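Local coordinates for putative uncharacterized protein tcp24 (Actinoplanes teichomyceticus, PDB 4Q38) that transfers long aliphatic acyl groups from acyl-CoA to the glucosamine of teicoplanin-type glycopeptide antibiotics, at residues W248-M253 and M330-V335; Q195-T200 and G209-E214; L25-R30 and G110-P115. All coordinates share one frame; numbering follows the deposited sequence. Where two conformers were deposited one is given.

Contact 1 (W248-M253 and M330-V335). With COA (coenzyme A), chain D.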
loop_
_atom_site.group_PDB
_atom_site.type_symbol
_atom_site.label_atom_id
_atom_site.label_comp_id
_atom_site.label_asym_id
_atom_site.label_seq_id
_atom_site.Cartn_x
_atom_site.Cartn_y
_atom_site.Cartn_z
ATOM N N TRP A 248 -7.163 8.756 12.458
ATOM C CA TRP A 248 -6.599 9.882 11.740
ATOM C C TRP A 248 -6.512 9.568 10.278
ATOM O O TRP A 248 -6.258 8.428 9.880
ATOM C CB TRP A 248 -5.233 10.250 12.300
ATOM C CG TRP A 248 -5.298 10.912 13.660
ATOM C CD1 TRP A 248 -5.455 10.294 14.901
ATOM C CD2 TRP A 248 -5.212 12.345 13.960
ATOM N NE1 TRP A 248 -5.464 11.220 15.915
ATOM C CE2 TRP A 248 -5.333 12.471 15.416
ATOM C CE3 TRP A 248 -5.063 13.494 13.197
ATOM C CZ2 TRP A 248 -5.285 13.698 16.053
ATOM C CZ3 TRP A 248 -5.021 14.724 13.852
ATOM C CH2 TRP A 248 -5.131 14.823 15.246
ATOM N N GLY A 249 -6.749 10.581 9.459
ATOM C CA GLY A 249 -6.620 10.431 8.013
ATOM C C GLY A 249 -5.849 11.595 7.428
ATOM O O GLY A 249 -6.013 12.729 7.878
ATOM N N SER A 250 -4.978 11.315 6.455
ATOM C CA SER A 250 -4.352 12.362 5.640
ATOM C C SER A 250 -4.640 12.019 4.183
ATOM O O SER A 250 -4.324 10.918 3.734
ATOM C CB SER A 250 -2.837 12.435 5.853
ATOM O OG SER A 250 -2.510 12.699 7.202
ATOM N N SER A 251 -5.263 12.937 3.449
ATOM C CA SER A 251 -5.712 12.607 2.104
ATOM C C SER A 251 -6.061 13.828 1.272
ATOM O O SER A 251 -6.492 14.855 1.796
ATOM C CB SER A 251 -6.941 11.691 2.164
ATOM O OG SER A 251 -7.324 11.264 0.866
ATOM N N TRP A 252 -5.893 13.691 -0.037
ATOM C CA TRP A 252 -6.464 14.649 -0.983
ATOM C C TRP A 252 -7.964 14.803 -0.773
ATOM O O TRP A 252 -8.530 15.861 -1.076
ATOM C CB TRP A 252 -6.165 14.194 -2.404
ATOM C CG TRP A 252 -6.808 12.876 -2.769
ATOM C CD1 TRP A 252 -6.261 11.595 -2.643
ATOM C CD2 TRP A 252 -8.150 12.661 -3.319
ATOM N NE1 TRP A 252 -7.148 10.640 -3.064
ATOM C CE2 TRP A 252 -8.296 11.206 -3.490
ATOM C CE3 TRP A 252 -9.213 13.494 -3.674
ATOM C CZ2 TRP A 252 -9.453 10.637 -3.999
ATOM C CZ3 TRP A 252 -10.374 12.907 -4.182
ATOM C CH2 TRP A 252 -10.490 11.511 -4.337
ATOM N N MET A 253 -8.598 13.751 -0.228
ATOM C CA MET A 253 -10.056 13.672 -0.017
ATOM C C MET A 253 -10.583 14.677 0.986
ATOM O O MET A 253 -11.765 15.033 0.966
ATOM C CB MET A 253 -10.440 12.310 0.552
ATOM C CG MET A 253 -10.658 11.196 -0.439
ATOM S SD MET A 253 -11.159 9.780 0.551
ATOM C CE MET A 253 -10.334 8.474 -0.338
ATOM N N MET A 330 -3.144 17.965 0.373
ATOM C CA MET A 330 -3.446 16.914 1.336
ATOM C C MET A 330 -3.851 17.576 2.641
ATOM O O MET A 330 -3.184 18.500 3.100
ATOM C CB MET A 330 -2.221 16.035 1.584
ATOM C CG MET A 330 -2.509 14.827 2.467
ATOM S SD MET A 330 -1.023 13.903 2.924
ATOM C CE MET A 330 -0.348 14.959 4.209
ATOM N N ARG A 331 -4.945 17.122 3.235
ATOM C CA ARG A 331 -5.332 17.652 4.541
ATOM C C ARG A 331 -5.407 16.509 5.538
ATOM O O ARG A 331 -5.587 15.351 5.152
ATOM C CB ARG A 331 -6.657 18.422 4.471
ATOM C CG ARG A 331 -6.652 19.636 3.534
ATOM C CD ARG A 331 -5.674 20.735 3.950
ATOM N NE ARG A 331 -5.917 21.255 5.298
ATOM C CZ ARG A 331 -6.783 22.223 5.597
ATOM N NH1 ARG A 331 -7.513 22.801 4.650
ATOM N NH2 ARG A 331 -6.922 22.608 6.854
ATOM N N THR A 332 -5.246 16.848 6.812
ATOM C CA THR A 332 -5.193 15.877 7.883
ATOM C C THR A 332 -6.289 16.182 8.895
ATOM O O THR A 332 -6.529 17.341 9.232
ATOM C CB THR A 332 -3.804 15.898 8.557
ATOM O OG1 THR A 332 -2.836 15.402 7.632
ATOM C CG2 THR A 332 -3.766 15.037 9.811
ATOM N N GLY A 333 -6.962 15.137 9.357
ATOM C CA GLY A 333 -8.013 15.295 10.337
ATOM C C GLY A 333 -8.250 14.018 11.102
ATOM O O GLY A 333 -7.561 13.013 10.886
ATOM N N PHE A 334 -9.235 14.063 11.995
ATOM C CA PHE A 334 -9.594 12.917 12.816
ATOM C C PHE A 334 -11.103 12.756 12.938
ATOM O O PHE A 334 -11.871 13.702 12.710
ATOM C CB PHE A 334 -8.977 13.033 14.219
ATOM C CG PHE A 334 -9.645 14.073 15.097
ATOM C CD1 PHE A 334 -10.756 13.747 15.877
ATOM C CD2 PHE A 334 -9.166 15.377 15.140
ATOM C CE1 PHE A 334 -11.372 14.705 16.681
ATOM C CE2 PHE A 334 -9.775 16.341 15.950
ATOM C CZ PHE A 334 -10.881 16.002 16.719
ATOM N N VAL A 335 -11.503 11.538 13.298
ATOM C CA VAL A 335 -12.853 11.236 13.750
ATOM C C VAL A 335 -12.723 10.319 14.961
ATOM O O VAL A 335 -11.885 9.423 14.980
ATOM C CB VAL A 335 -13.721 10.558 12.650
ATOM C CG1 VAL A 335 -14.126 11.562 11.580
ATOM C CG2 VAL A 335 -13.001 9.373 12.009
HETATM N N1A COA D . -11.240 8.646 -10.100
HETATM C C2A COA D . -12.143 9.147 -10.965
HETATM N N3A COA D . -13.377 9.546 -10.606
HETATM C C4A COA D . -13.774 9.454 -9.310
HETATM C C5A COA D . -12.842 8.913 -8.305
HETATM C C6A COA D . -11.503 8.497 -8.780
HETATM N N6A COA D . -10.563 7.998 -7.939
HETATM N N7A COA D . -13.497 8.941 -7.130
HETATM C C8A COA D . -14.729 9.453 -7.354
HETATM N N9A COA D . -14.896 9.745 -8.658
HETATM C C1B COA D . -16.103 10.336 -9.283
HETATM C C2B COA D . -17.379 9.567 -8.996
HETATM O O2B COA D . -17.580 8.541 -9.963
HETATM C C3B COA D . -18.423 10.662 -9.054
HETATM O O3B COA D . -18.656 10.989 -10.426
HETATM P P3B COA D . -20.002 11.715 -10.962
HETATM O O7A COA D . -21.025 10.623 -10.893
HETATM O O8A COA D . -19.584 12.177 -12.333
HETATM O O9A COA D . -20.255 12.859 -10.010
HETATM C C4B COA D . -17.695 11.842 -8.418
HETATM O O4B COA D . -16.313 11.637 -8.724
HETATM C C5B COA D . -17.901 11.973 -6.906
HETATM O O5B COA D . -17.380 10.810 -6.240
HETATM P P1A COA D . -17.647 10.498 -4.689
HETATM O O1A COA D . -19.036 9.962 -4.468
HETATM O O2A COA D . -17.194 11.708 -3.916
HETATM O O3A COA D . -16.576 9.312 -4.407
HETATM P P2A COA D . -16.826 7.738 -4.631
HETATM O O4A COA D . -17.447 7.155 -3.390
HETATM O O5A COA D . -17.497 7.473 -5.954
HETATM O O6A COA D . -15.301 7.237 -4.767
HETATM C CBP COA D . -13.226 6.409 -3.737
HETATM C CCP COA D . -14.399 7.381 -3.666
HETATM C CDP COA D . -12.348 6.737 -2.539
HETATM C CEP COA D . -13.762 4.995 -3.631
HETATM C CAP COA D . -12.446 6.595 -5.061
HETATM O OAP COA D . -12.064 7.964 -5.210
HETATM C C9P COA D . -11.200 5.748 -5.241
HETATM O O9P COA D . -11.296 4.566 -5.523
HETATM N N8P COA D . -10.017 6.358 -5.117
HETATM C C7P COA D . -8.758 5.632 -5.101
HETATM C C6P COA D . -8.340 5.289 -3.672
HETATM C C5P COA D . -8.046 6.550 -2.875
HETATM O O5P COA D . -8.035 7.648 -3.422
HETATM N N4P COA D . -7.828 6.381 -1.568
HETATM C C3P COA D . -7.303 7.447 -0.719
HETATM C C2P COA D . -5.806 7.659 -0.880
HETATM S S1P COA D . -5.233 9.006 0.210
#
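S250 and T332 face each other across two antiparallel strands and join through their hydroxyls. The strands, 246-251 and 331-336, are neighbours in the mixed sheet of the GNAT-like domain. S250 OG lies 2.8 Å from T332 OG1, and either could donate. Each oxygen sits beside its own backbone N, anti to the carbonyl carbon (chi1 -59° and -68°). This turns the two groups together at a non-hydrogen-bonded pair. M330 lies beside them, its SD 3.7 Å from S250 CB.

On the same face of the sheet, W248 and F334 lie side by side and point the same way. W248 adopts two conformers. In one, F334 CB lies over the six-membered ring, 3.9 Å from its centroid, as a CH-pi contact, and T332 CG2 meets the ring edge. These touches are doubtful for the other.

Two hydrogen-bonded pairs tie the backbones. G249 N donates to G333 O at 2.9 Å and G333 N to G249 O. S251 and R331 exchange bonds in the same way. The R331 guanidinium forms a salt bridge to D279.

G249, S250 and S251 line the decanoyl-sugar pocket. S251 OG accepts from M253 N at 3.0 Å, an ST turn. W252 NE1 donates to O5P of coenzyme A at 3.1 Å. S251 OG also lies 3.1 Å from S1P, which places the cofactor sulfur at this strand end, consistent with acyl transfer nearby.

Contact 2 (Q195-T200 and G209-E214). With TEC (2-amino-6-O-decanoyl-2-deoxy-beta-D-glucopyranose), chain E.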
loop_
_atom_site.group_PDB
_atom_site.type_symbol
_atom_site.label_atom_id
_atom_site.label_comp_id
_atom_site.label_asym_id
_atom_site.label_seq_id
_atom_site.Cartn_x
_atom_site.Cartn_y
_atom_site.Cartn_z
ATOM N N GLN A 195 -9.650 0.405 5.553
ATOM C CA GLN A 195 -8.550 -0.218 6.268
ATOM C C GLN A 195 -8.152 0.629 7.467
ATOM O O GLN A 195 -8.326 1.853 7.462
ATOM C CB GLN A 195 -7.318 -0.303 5.375
ATOM C CG GLN A 195 -7.447 -1.198 4.157
ATOM C CD GLN A 195 -6.455 -0.787 3.095
ATOM O OE1 GLN A 195 -6.183 0.405 2.938
ATOM N NE2 GLN A 195 -5.900 -1.760 2.370
ATOM N N PHE A 196 -7.603 -0.033 8.480
ATOM C CA PHE A 196 -7.085 0.641 9.676
ATOM C C PHE A 196 -5.700 0.124 10.006
ATOM O O PHE A 196 -5.476 -1.082 10.030
ATOM C CB PHE A 196 -8.017 0.414 10.882
ATOM C CG PHE A 196 -9.386 1.003 10.704
ATOM C CD1 PHE A 196 -9.639 2.325 11.038
ATOM C CD2 PHE A 196 -10.422 0.241 10.161
ATOM C CE1 PHE A 196 -10.902 2.887 10.846
ATOM C CE2 PHE A 196 -11.687 0.792 9.975
ATOM C CZ PHE A 196 -11.925 2.118 10.305
ATOM N N SER A 197 -4.780 1.049 10.268
ATOM C CA SER A 197 -3.428 0.687 10.691
ATOM C C SER A 197 -3.169 1.066 12.153
ATOM O O SER A 197 -3.611 2.117 12.617
ATOM C CB SER A 197 -2.390 1.389 9.817
ATOM O OG SER A 197 -2.629 2.785 9.834
ATOM N N LEU A 198 -2.444 0.207 12.858
ATOM C CA LEU A 198 -1.901 0.552 14.172
ATOM C C LEU A 198 -0.935 1.707 13.964
ATOM O O LEU A 198 -0.055 1.643 13.117
ATOM C CB LEU A 198 -1.153 -0.629 14.776
ATOM C CG LEU A 198 -1.938 -1.901 15.097
ATOM C CD1 LEU A 198 -0.979 -3.070 15.268
ATOM C CD2 LEU A 198 -2.753 -1.695 16.359
ATOM N N ALA A 199 -1.132 2.783 14.710
ATOM C CA ALA A 199 -0.311 3.977 14.535
ATOM C C ALA A 199 -0.110 4.707 15.852
ATOM O O ALA A 199 -0.828 4.475 16.819
ATOM C CB ALA A 199 -0.949 4.907 13.510
ATOM N N THR A 200 0.879 5.593 15.884
ATOM C CA THR A 200 1.095 6.455 17.049
ATOM C C THR A 200 1.410 7.868 16.593
ATOM O O THR A 200 2.081 8.064 15.579
ATOM C CB THR A 200 2.255 5.977 17.933
ATOM O OG1 THR A 200 3.453 5.955 17.154
ATOM C CG2 THR A 200 1.984 4.581 18.504
ATOM N N GLY A 209 -4.663 4.672 11.927
ATOM C CA GLY A 209 -4.634 5.292 10.609
ATOM C C GLY A 209 -5.821 4.740 9.836
ATOM O O GLY A 209 -6.113 3.549 9.913
ATOM N N LEU A 210 -6.533 5.605 9.131
ATOM C CA LEU A 210 -7.682 5.161 8.331
ATOM C C LEU A 210 -7.268 5.282 6.871
ATOM O O LEU A 210 -6.664 6.270 6.493
ATOM C CB LEU A 210 -8.926 6.001 8.652
ATOM C CG LEU A 210 -10.269 5.675 7.974
ATOM C CD1 LEU A 210 -11.407 6.147 8.867
ATOM C CD2 LEU A 210 -10.384 6.299 6.586
ATOM N N HIS A 211 -7.577 4.272 6.058
ATOM C CA HIS A 211 -7.155 4.264 4.656
ATOM C C HIS A 211 -8.269 3.738 3.783
ATOM O O HIS A 211 -9.103 2.958 4.240
ATOM C CB HIS A 211 -5.896 3.409 4.469
ATOM C CG HIS A 211 -4.844 3.635 5.526
ATOM N ND1 HIS A 211 -3.884 4.571 5.404
ATOM C CD2 HIS A 211 -4.645 3.028 6.763
ATOM C CE1 HIS A 211 -3.098 4.557 6.498
ATOM N NE2 HIS A 211 -3.560 3.611 7.328
ATOM N N VAL A 212 -8.287 4.167 2.524
ATOM C CA VAL A 212 -9.341 3.773 1.593
ATOM C C VAL A 212 -8.694 3.075 0.394
ATOM O O VAL A 212 -8.089 3.733 -0.463
ATOM C CB VAL A 212 -10.196 4.985 1.119
ATOM C CG1 VAL A 212 -11.323 4.515 0.195
ATOM C CG2 VAL A 212 -10.776 5.756 2.306
ATOM N N PRO A 213 -8.781 1.740 0.346
ATOM C CA PRO A 213 -8.303 1.030 -0.835
ATOM C C PRO A 213 -9.208 1.321 -2.032
ATOM O O PRO A 213 -10.381 1.675 -1.866
ATOM C CB PRO A 213 -8.391 -0.446 -0.433
ATOM C CG PRO A 213 -9.362 -0.496 0.695
ATOM C CD PRO A 213 -9.328 0.837 1.377
ATOM N N GLU A 214 -8.662 1.199 -3.228
ATOM C CA GLU A 214 -9.424 1.562 -4.415
ATOM C C GLU A 214 -10.562 0.571 -4.647
ATOM O O GLU A 214 -11.702 0.969 -4.866
ATOM C CB GLU A 214 -8.527 1.641 -5.651
ATOM C CG GLU A 214 -9.331 1.936 -6.921
ATOM C CD GLU A 214 -8.465 2.061 -8.155
ATOM O OE1 GLU A 214 -7.543 2.899 -8.161
ATOM O OE2 GLU A 214 -8.716 1.315 -9.121
HETATM C CAV TEC E . -13.954 11.639 3.330
HETATM C CAU TEC E . -13.732 10.182 3.667
HETATM C CAT TEC E . -12.686 9.981 4.732
HETATM C CAS TEC E . -11.477 10.844 4.502
HETATM C CAR TEC E . -10.287 10.224 5.172
HETATM C CAQ TEC E . -9.405 9.688 4.104
HETATM C CAP TEC E . -8.162 9.056 4.624
HETATM C CAO TEC E . -7.630 8.219 3.510
HETATM C CAN TEC E . -6.163 8.069 3.598
HETATM C CAM TEC E . -5.656 7.015 2.649
HETATM O OAW TEC E . -6.415 6.329 2.009
HETATM O O6 TEC E . -4.320 7.025 2.504
HETATM C C6 TEC E . -3.569 5.834 2.633
HETATM C C5 TEC E . -2.877 5.434 1.305
HETATM O O5 TEC E . -1.523 5.138 1.477
HETATM C C1 TEC E . -1.080 5.254 0.097
HETATM O O1 TEC E . 0.132 5.663 -0.146
HETATM C C2 TEC E . -1.334 3.927 -0.562
HETATM N N2 TEC E . -0.887 4.020 -1.942
HETATM C C3 TEC E . -2.789 3.885 -0.558
HETATM O O3 TEC E . -2.949 2.599 -0.826
HETATM C C4 TEC E . -3.451 4.186 0.761
HETATM O O4 TEC E . -4.704 4.445 0.535
#
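F196 and L210, S197 and G209, and Q195 and H211 pair across a beta hairpin. Its strands, 194-200 and 206-211, belong to the central sheet of the GNAT-like domain.

The backbone bonds form two antiparallel hydrogen-bonded pairs. Q195 N and H211 O are 2.9 Å apart, and a return bond runs from H211 N to Q195 O. S197 and G209 are also joined in both directions. F196 and L210 form the non-hydrogen-bonded pair between them.

One polar side-chain bond is added. S197 OG lies 2.8 Å from H211 NE2, at the ring edge and in plane. Either could donate. The serine oxygen stands between its own backbone N and carbonyl carbon (chi1 55°), which brings it to the imidazole. At its other nitrogen the imidazole meets the sugar, ND1 lying 3.1 Å from ligand C6. W179 meets the same ring edge-to-face. S197 contacts N-acetyl-D-glucosamine in a crystal structure of this protein, a ligand absent here.

Packing differs on the two faces. F196 and L210 lie side by side, with F196 CE1 3.8 Å from L210 CD1, and F196 also rests on helix 221-238. On the other face the Q195 side chain crosses H211 at about a right angle, with amide and ring planes 78° apart. Q195 and P213 meet tip to tip, OE1 of Q195 lying 3.5 Å from CD of P213.

The end of the second strand and V212 just past it serve both bound groups. V212 O accepts from N4P of coenzyme A, as in other GNAT enzymes. The decanoyl chain runs past L210, whose CD2 is 4.0 Å from CAP. V212 N donates to the acyl carbonyl oxygen OAW at 2.9 Å, with an N-H...O angle of 162°.

Contact 3 (L25-R30 and G110-P115)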
loop_
_atom_site.group_PDB
_atom_site.type_symbol
_atom_site.label_atom_id
_atom_site.label_comp_id
_atom_site.label_asym_id
_atom_site.label_seq_id
_atom_site.Cartn_x
_atom_site.Cartn_y
_atom_site.Cartn_z
ATOM N N LEU A 25 22.098 -6.280 -10.536
ATOM C CA LEU A 25 20.685 -5.930 -10.680
ATOM C C LEU A 25 20.479 -4.558 -11.308
ATOM O O LEU A 25 19.361 -4.209 -11.704
ATOM C CB LEU A 25 19.946 -6.049 -9.337
ATOM C CG LEU A 25 19.925 -7.430 -8.676
ATOM C CD1 LEU A 25 19.252 -7.371 -7.314
ATOM C CD2 LEU A 25 19.264 -8.500 -9.540
ATOM N N GLY A 26 21.559 -3.788 -11.414
ATOM C CA GLY A 26 21.504 -2.463 -12.030
ATOM C C GLY A 26 20.994 -1.401 -11.077
ATOM O O GLY A 26 20.503 -0.360 -11.509
ATOM N N LEU A 27 21.122 -1.669 -9.779
ATOM C CA LEU A 27 20.643 -0.767 -8.728
ATOM C C LEU A 27 21.575 0.435 -8.537
ATOM O O LEU A 27 22.798 0.298 -8.635
ATOM C CB LEU A 27 20.451 -1.540 -7.414
ATOM C CG LEU A 27 19.230 -2.475 -7.387
ATOM C CD1 LEU A 27 19.335 -3.500 -6.267
ATOM C CD2 LEU A 27 17.920 -1.694 -7.302
ATOM N N GLU A 28 20.992 1.607 -8.283
ATOM C CA GLU A 28 21.760 2.847 -8.118
ATOM C C GLU A 28 22.679 2.833 -6.896
ATOM O O GLU A 28 22.461 2.071 -5.950
ATOM C CB GLU A 28 20.839 4.070 -8.078
ATOM C CG GLU A 28 20.870 4.919 -9.345
ATOM C CD GLU A 28 19.649 4.754 -10.234
ATOM O OE1 GLU A 28 18.796 3.889 -9.945
ATOM O OE2 GLU A 28 19.539 5.505 -11.228
ATOM N N GLU A 29 23.699 3.692 -6.923
ATOM C CA GLU A 29 24.705 3.757 -5.857
ATOM C C GLU A 29 24.115 4.061 -4.483
ATOM O O GLU A 29 24.613 3.567 -3.476
ATOM C CB GLU A 29 25.797 4.776 -6.197
ATOM C CG GLU A 29 26.690 4.351 -7.355
ATOM C CD GLU A 29 28.005 5.109 -7.398
ATOM O OE1 GLU A 29 29.059 4.478 -7.156
ATOM O OE2 GLU A 29 27.987 6.333 -7.668
ATOM N N ARG A 30 23.053 4.861 -4.448
ATOM C CA ARG A 30 22.408 5.227 -3.187
ATOM C C ARG A 30 21.819 4.019 -2.439
ATOM O O ARG A 30 21.653 4.070 -1.217
ATOM C CB ARG A 30 21.341 6.305 -3.418
ATOM C CG ARG A 30 20.011 5.778 -3.930
ATOM C CD ARG A 30 19.066 6.898 -4.328
ATOM N NE ARG A 30 19.340 7.382 -5.682
ATOM C CZ ARG A 30 18.867 6.826 -6.799
ATOM N NH1 ARG A 30 18.087 5.751 -6.745
ATOM N NH2 ARG A 30 19.178 7.350 -7.979
ATOM N N GLY A 110 10.409 -1.328 2.147
ATOM C CA GLY A 110 10.204 -2.540 1.338
ATOM C C GLY A 110 11.364 -2.834 0.402
ATOM O O GLY A 110 11.407 -3.892 -0.236
ATOM N N GLY A 111 12.303 -1.894 0.317
ATOM C CA GLY A 111 13.421 -2.007 -0.616
ATOM C C GLY A 111 13.117 -1.308 -1.928
ATOM O O GLY A 111 11.965 -0.966 -2.199
ATOM N N PRO A 112 14.152 -1.089 -2.763
ATOM C CA PRO A 112 13.964 -0.379 -4.025
ATOM C C PRO A 112 13.262 -1.233 -5.086
ATOM O O PRO A 112 13.276 -2.465 -4.996
ATOM C CB PRO A 112 15.400 -0.088 -4.471
ATOM C CG PRO A 112 16.182 -1.223 -3.902
ATOM C CD PRO A 112 15.558 -1.471 -2.553
ATOM N N PRO A 113 12.653 -0.584 -6.089
ATOM C CA PRO A 113 12.180 -1.324 -7.260
ATOM C C PRO A 113 13.396 -1.821 -8.076
ATOM O O PRO A 113 14.454 -1.192 -8.040
ATOM C CB PRO A 113 11.406 -0.262 -8.042
ATOM C CG PRO A 113 12.041 1.030 -7.656
ATOM C CD PRO A 113 12.424 0.873 -6.216
ATOM N N LEU A 114 13.256 -2.943 -8.777
ATOM C CA LEU A 114 14.341 -3.449 -9.624
ATOM C C LEU A 114 14.197 -2.931 -11.052
ATOM O O LEU A 114 13.091 -2.934 -11.599
ATOM C CB LEU A 114 14.386 -4.984 -9.606
ATOM C CG LEU A 114 14.706 -5.695 -8.281
ATOM C CD1 LEU A 114 14.968 -7.181 -8.529
ATOM C CD2 LEU A 114 15.893 -5.048 -7.576
ATOM N N PRO A 115 15.308 -2.471 -11.662
ATOM C CA PRO A 115 15.278 -2.023 -13.057
ATOM C C PRO A 115 14.666 -3.091 -13.975
ATOM O O PRO A 115 14.977 -4.270 -13.831
ATOM C CB PRO A 115 16.758 -1.813 -13.383
ATOM C CG PRO A 115 17.386 -1.466 -12.071
ATOM C CD PRO A 115 16.617 -2.225 -11.023
HETATM O O HOH W 1 17.085 -5.662 -12.312
#
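L25, just before G26, touches the loop at L114 and P115. Its CD1 lies 4.1 Å from L114 CD2, the two leucines crossing at a slant. Both also rest on L89 of helix 84-98. The L25 carbonyl has two roles. Its O packs against the proline ring, 3.4 Å from P115 CG. It also accepts from a water at 2.8 Å, and the same water donates to P115 O at 2.9 Å. This bridge ties the first segment to the loop through backbone oxygens.

G26 leaves the helix with positive phi (81°), a backbone shape that favours glycine. It is the C-prime residue of a Schellman motif, in which L27 N bonds back to R22 O. The G26 carbonyl then meets the same proline carbon, G26 O to P115 CG being 3.4 Å.

L27 comes next and is buried. Its CD2 reaches into the loop, 3.6 Å from P113 O and 3.8 Å from P112 CG. It also touches L114 CD2 and P115 CD. The L27 and P112 side chains cross at about a right angle. L27 O accepts a hydrogen bond from R22 NH1.

The contact is plain packing that joins the turn after the N-terminal helix to the proline-rich loop between helices 84-98 and 119-123. Leucine and proline carbons meet each other and backbone carbonyl oxygens, and the polar link between the two segments passes through one water, which bridges L25 O and P115 O.

Contacts 1 and 2 lie in one mixed sheet, with centres 11 Å apart. Strands 206-211 and 246-251 are neighbours there, and W248 O with L210 N makes a probable hydrogen bond between the contacts. In one conformer M253 CE also packs on V212 CB. Both contacts fall within the GNAT-like range and together border the pocket for coenzyme A and the decanoyl sugar. Contact 3 comes first along the chain, among the N-terminal helices. Its centre is 31 Å from that of contact 1 and 28 Å from that of contact 2, and it touches neither. Contact 2 follows, then contact 1. Contact 3 is thus structural packing well away from the ligand pocket.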